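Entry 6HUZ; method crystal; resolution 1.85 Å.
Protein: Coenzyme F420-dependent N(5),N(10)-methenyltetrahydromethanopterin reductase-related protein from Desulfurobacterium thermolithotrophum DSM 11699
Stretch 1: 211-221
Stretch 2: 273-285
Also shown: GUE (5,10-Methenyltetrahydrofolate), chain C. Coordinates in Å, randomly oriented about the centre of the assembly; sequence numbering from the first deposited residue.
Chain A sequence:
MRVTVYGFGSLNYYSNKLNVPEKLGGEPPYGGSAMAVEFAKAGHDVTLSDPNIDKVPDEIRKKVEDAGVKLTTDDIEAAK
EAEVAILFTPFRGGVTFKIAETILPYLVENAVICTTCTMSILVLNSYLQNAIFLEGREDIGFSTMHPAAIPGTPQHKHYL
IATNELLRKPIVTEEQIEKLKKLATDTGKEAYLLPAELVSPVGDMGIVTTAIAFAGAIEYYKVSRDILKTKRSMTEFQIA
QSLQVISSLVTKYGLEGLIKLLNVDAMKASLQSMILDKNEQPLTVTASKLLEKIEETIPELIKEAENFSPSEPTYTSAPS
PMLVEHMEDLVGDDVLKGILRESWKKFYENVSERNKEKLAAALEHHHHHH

Stretch 1, residues 211-221: AIAFAGAIEYY
Stretch 2, residues 273-285: SMILDKNEQPLTV

Residues 211-221 lie within one continuous helix (phi/psi near -65/-42), whereas the second stretch runs through a loop at 275-277, a 3-10 turn at 278-280 and Gln 281 into a second helix that begins at Pro 282. The backbones come closest where this second helix starts: Gly 216 CA lies 6.4 Å from Leu 283 CA, and Glu 219 CA lies 6.5 Å from Gln 281 CA.

Glu 219 dominates the contact. Its CA-to-CB bond points toward the second stretch, and an extended side chain (chi1 t, chi2 t, chi3 125°) carries the carboxylate to the helix start, where the first amides lack acceptors from a preceding turn. Glu 219 OE2 accepts from Leu 283 N at 3.0 Å; Glu 219 OE1 accepts from Thr 284 N at 2.8 Å and from Thr 284 OG1 at 2.7 Å. Thr 284 adopts chi1 m (-52°), which places its hydroxyl within reach of the carboxylate.

Gln 281, the N-cap residue, braces the preceding segment with chi1 m, chi2 t and chi3 -111°. Gln 281 OE1 accepts from Leu 276 N (2.8 Å) and Asp 277 N (3.0 Å), while Gln 281 NE2 donates to Met 274 O (2.9 Å) and Thr 284 OG1 (3.0 Å). The threonine hydroxyl thus links the amide to the carboxylate.

Beside this polar network, Leu 283 (chi1 m, chi2 t) fits as a knob among Ile 212, Ala 215, Gly 216 and Glu 219. Its CD1 reaches 3.5 Å from both Ala 215 CB and Gly 216 N, a close apolar contact with the alanine methyl and a close approach to the helix backbone.

Farther along, Met 274, m at chi1, chi2 and chi3, brings its CE 4.3 Å from CD1 of Tyr 220 (chi1 t, chi2 67°), meeting the ring edge. Next to it, Ser 273 O accepts from GUE N8 at 2.8 Å.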

# COMPACT_ATOMS: atom_id res chain seq x y z
N ALA A 211 3.05 8.30 -4.59
CA ALA A 211 4.03 8.26 -5.68
C ALA A 211 5.23 7.35 -5.38
O ALA A 211 5.66 6.68 -6.27
CB ALA A 211 4.50 9.68 -6.01
N ILE A 212 5.78 7.33 -4.16
CA ILE A 212 6.91 6.46 -3.86
C ILE A 212 6.46 4.99 -4.01
O ILE A 212 7.14 4.21 -4.66
CB ILE A 212 7.49 6.75 -2.45
CG1 ILE A 212 8.21 8.11 -2.47
CG2 ILE A 212 8.46 5.63 -2.06
CD1 ILE A 212 8.55 8.70 -1.07
N ALA A 213 5.32 4.61 -3.43
CA ALA A 213 4.81 3.23 -3.52
C ALA A 213 4.49 2.82 -4.96
O ALA A 213 4.78 1.69 -5.40
CB ALA A 213 3.56 3.10 -2.65
N PHE A 214 3.92 3.72 -5.72
CA PHE A 214 3.57 3.46 -7.11
C PHE A 214 4.84 3.29 -7.90
O PHE A 214 4.95 2.31 -8.64
CB PHE A 214 2.77 4.65 -7.68
CG PHE A 214 2.61 4.57 -9.17
CD1 PHE A 214 1.56 3.87 -9.73
CD2 PHE A 214 3.54 5.15 -10.01
CE1 PHE A 214 1.44 3.77 -11.11
CE2 PHE A 214 3.40 5.08 -11.37
CZ PHE A 214 2.36 4.38 -11.93
N ALA A 215 5.80 4.22 -7.74
CA ALA A 215 7.09 4.13 -8.46
C ALA A 215 7.82 2.83 -8.04
O ALA A 215 8.44 2.21 -8.88
CB ALA A 215 7.97 5.33 -8.15
N GLY A 216 7.76 2.48 -6.75
CA GLY A 216 8.38 1.26 -6.23
C GLY A 216 7.76 0.02 -6.83
O GLY A 216 8.47 -0.95 -7.10
N ALA A 217 6.43 0.02 -7.06
CA ALA A 217 5.74 -1.13 -7.67
C ALA A 217 6.16 -1.27 -9.11
O ALA A 217 6.27 -2.40 -9.60
CB ALA A 217 4.23 -0.95 -7.60
N ILE A 218 6.37 -0.15 -9.81
CA ILE A 218 6.78 -0.25 -11.21
C ILE A 218 8.23 -0.73 -11.23
O ILE A 218 8.59 -1.54 -12.08
CB ILE A 218 6.61 1.09 -11.94
CG1 ILE A 218 5.12 1.53 -11.91
CG2 ILE A 218 7.12 0.98 -13.38
CD1 ILE A 218 4.13 0.49 -12.43
N GLU A 219 9.05 -0.28 -10.29
CA GLU A 219 10.43 -0.73 -10.26
C GLU A 219 10.45 -2.26 -10.04
O GLU A 219 11.17 -2.96 -10.74
CB GLU A 219 11.22 -0.01 -9.16
CG GLU A 219 12.69 -0.42 -9.16
CD GLU A 219 13.61 0.54 -8.43
OE1 GLU A 219 14.33 0.08 -7.52
OE2 GLU A 219 13.61 1.75 -8.77
N TYR A 220 9.63 -2.77 -9.11
CA TYR A 220 9.57 -4.20 -8.83
C TYR A 220 9.01 -4.95 -10.05
O TYR A 220 9.43 -6.06 -10.35
CB TYR A 220 8.73 -4.45 -7.56
CG TYR A 220 8.25 -5.87 -7.46
CD1 TYR A 220 9.15 -6.92 -7.27
CD2 TYR A 220 6.90 -6.18 -7.60
CE1 TYR A 220 8.72 -8.24 -7.23
CE2 TYR A 220 6.46 -7.50 -7.57
CZ TYR A 220 7.37 -8.53 -7.38
OH TYR A 220 6.95 -9.83 -7.37
N TYR A 221 8.06 -4.36 -10.77
CA TYR A 221 7.52 -5.00 -11.96
C TYR A 221 8.64 -5.15 -13.01
O TYR A 221 8.76 -6.20 -13.64
CB TYR A 221 6.36 -4.13 -12.53
CG TYR A 221 6.04 -4.43 -13.96
CD1 TYR A 221 5.15 -5.44 -14.30
CD2 TYR A 221 6.63 -3.72 -14.99
CE1 TYR A 221 4.86 -5.73 -15.62
CE2 TYR A 221 6.35 -4.00 -16.32
CZ TYR A 221 5.47 -5.02 -16.63
OH TYR A 221 5.16 -5.31 -17.94
N SER A 273 18.69 -9.45 -1.21
CA SER A 273 18.63 -10.44 -2.28
C SER A 273 17.78 -10.01 -3.46
O SER A 273 17.69 -10.74 -4.44
CB SER A 273 18.17 -11.78 -1.72
OG SER A 273 19.21 -12.34 -0.95
N MET A 274 17.17 -8.83 -3.39
CA MET A 274 16.38 -8.35 -4.53
C MET A 274 17.08 -7.16 -5.19
O MET A 274 16.51 -6.52 -6.08
CB MET A 274 14.95 -8.05 -4.07
CG MET A 274 14.07 -9.30 -3.99
SD MET A 274 13.81 -10.16 -5.61
CE MET A 274 13.01 -8.80 -6.60
N ILE A 275 18.34 -6.86 -4.78
CA ILE A 275 19.14 -5.79 -5.40
C ILE A 275 19.87 -6.57 -6.51
O ILE A 275 20.99 -7.05 -6.30
CB ILE A 275 20.10 -5.10 -4.39
CG1 ILE A 275 19.30 -4.37 -3.30
CG2 ILE A 275 21.04 -4.13 -5.10
CD1 ILE A 275 20.16 -3.96 -2.08
N LEU A 276 19.20 -6.74 -7.65
CA LEU A 276 19.74 -7.54 -8.77
C LEU A 276 20.40 -6.73 -9.90
O LEU A 276 21.27 -7.28 -10.58
CB LEU A 276 18.66 -8.48 -9.30
CG LEU A 276 18.06 -9.41 -8.22
CD1 LEU A 276 16.76 -10.06 -8.70
CD2 LEU A 276 19.05 -10.47 -7.80
N ASP A 277 20.02 -5.45 -10.10
CA ASP A 277 20.64 -4.59 -11.13
C ASP A 277 20.66 -3.19 -10.56
O ASP A 277 19.70 -2.42 -10.75
CB ASP A 277 19.86 -4.63 -12.46
CG ASP A 277 20.53 -3.84 -13.59
OD1 ASP A 277 21.50 -3.10 -13.30
OD2 ASP A 277 20.07 -3.95 -14.74
N LYS A 278 21.74 -2.85 -9.85
CA LYS A 278 21.88 -1.55 -9.21
C LYS A 278 21.51 -0.38 -10.11
O LYS A 278 20.79 0.51 -9.65
CB LYS A 278 23.30 -1.37 -8.67
CG LYS A 278 23.57 -2.18 -7.41
CD LYS A 278 25.07 -2.36 -7.17
CE LYS A 278 25.43 -3.73 -6.63
NZ LYS A 278 25.62 -3.72 -5.15
N ASN A 279 21.98 -0.37 -11.37
CA ASN A 279 21.65 0.74 -12.28
C ASN A 279 20.16 0.86 -12.58
O ASN A 279 19.67 1.98 -12.74
CB ASN A 279 22.45 0.64 -13.59
CG ASN A 279 23.84 1.24 -13.50
OD1 ASN A 279 24.09 2.19 -12.73
ND2 ASN A 279 24.77 0.70 -14.27
N GLU A 280 19.44 -0.26 -12.64
CA GLU A 280 18.00 -0.22 -12.94
C GLU A 280 17.10 -0.23 -11.72
O GLU A 280 15.87 -0.31 -11.86
CB GLU A 280 17.64 -1.37 -13.90
CG GLU A 280 18.04 -1.06 -15.34
CD GLU A 280 17.26 0.10 -15.91
OE1 GLU A 280 17.86 1.18 -16.10
OE2 GLU A 280 16.04 -0.06 -16.14
N GLN A 281 17.68 -0.14 -10.51
CA GLN A 281 16.86 -0.14 -9.29
C GLN A 281 17.16 1.05 -8.37
O GLN A 281 17.54 0.83 -7.23
CB GLN A 281 17.06 -1.45 -8.52
CG GLN A 281 16.54 -2.67 -9.25
CD GLN A 281 16.68 -3.90 -8.41
OE1 GLN A 281 17.48 -4.78 -8.72
NE2 GLN A 281 15.91 -4.00 -7.33
N PRO A 282 16.96 2.30 -8.84
CA PRO A 282 17.22 3.48 -7.97
C PRO A 282 16.48 3.49 -6.63
O PRO A 282 17.08 3.78 -5.61
CB PRO A 282 16.74 4.67 -8.82
CG PRO A 282 15.98 4.07 -9.95
CD PRO A 282 16.50 2.72 -10.18
N LEU A 283 15.17 3.23 -6.64
CA LEU A 283 14.43 3.23 -5.39
C LEU A 283 14.84 2.11 -4.44
O LEU A 283 14.95 2.36 -3.25
CB LEU A 283 12.92 3.16 -5.65
CG LEU A 283 12.29 4.41 -6.24
CD1 LEU A 283 10.83 4.17 -6.58
CD2 LEU A 283 12.42 5.60 -5.30
N THR A 284 15.09 0.88 -4.95
CA THR A 284 15.47 -0.22 -4.04
C THR A 284 16.75 0.17 -3.31
O THR A 284 16.86 0.12 -2.07
CB THR A 284 15.73 -1.52 -4.83
OG1 THR A 284 14.64 -1.83 -5.68
CG2 THR A 284 15.99 -2.71 -3.90
N VAL A 285 17.73 0.60 -4.11
CA VAL A 285 19.01 1.01 -3.54
C VAL A 285 18.85 2.18 -2.56
O VAL A 285 19.45 2.17 -1.48
CB VAL A 285 19.96 1.33 -4.70
CG1 VAL A 285 21.05 2.27 -4.26
CG2 VAL A 285 20.55 0.04 -5.27
N1 GUE C . 14.98 -12.26 -2.41
C2 GUE C . 14.01 -12.39 -1.46
N3 GUE C . 12.97 -13.21 -1.60
C4 GUE C . 12.77 -13.98 -2.66
C6 GUE C . 15.06 -14.97 -5.55
C1' GUE C . 10.54 -17.12 -9.61
C2' GUE C . 10.04 -16.13 -8.75
C3' GUE C . 10.89 -15.50 -7.85
C4' GUE C . 12.25 -15.85 -7.77
C5' GUE C . 12.73 -16.87 -8.62
O4 GUE C . 11.78 -14.73 -2.71
C4A GUE C . 13.80 -13.92 -3.73
N5 GUE C . 13.79 -14.57 -4.96
C7 GUE C . 15.79 -13.65 -5.73
N8 GUE C . 15.88 -12.88 -4.49
C8A GUE C . 14.92 -12.99 -3.54
N2 GUE C . 14.13 -11.62 -0.35
C9 GUE C . 14.58 -15.37 -6.96
N10 GUE C . 13.13 -15.29 -6.81
C6' GUE C . 11.88 -17.48 -9.53
C11 GUE C . 9.63 -17.82 -10.60
O11 GUE C . 8.56 -17.32 -10.91
N GUE C . 10.01 -19.00 -11.11
CA GUE C . 9.13 -19.83 -11.93
C GUE C . 8.97 -21.22 -11.35
OX1 GUE C . 9.89 -21.70 -10.64
OX2 GUE C . 7.92 -21.86 -11.58
CB GUE C . 9.59 -19.88 -13.39
CG GUE C . 10.84 -19.04 -13.67
CD GUE C . 11.36 -19.21 -15.09
OE1 GUE C . 11.68 -18.17 -15.74
OE2 GUE C . 11.47 -20.37 -15.56
C1 GUE C . 12.77 -14.77 -5.70
O HOH W 1 13.75 -1.91 -12.65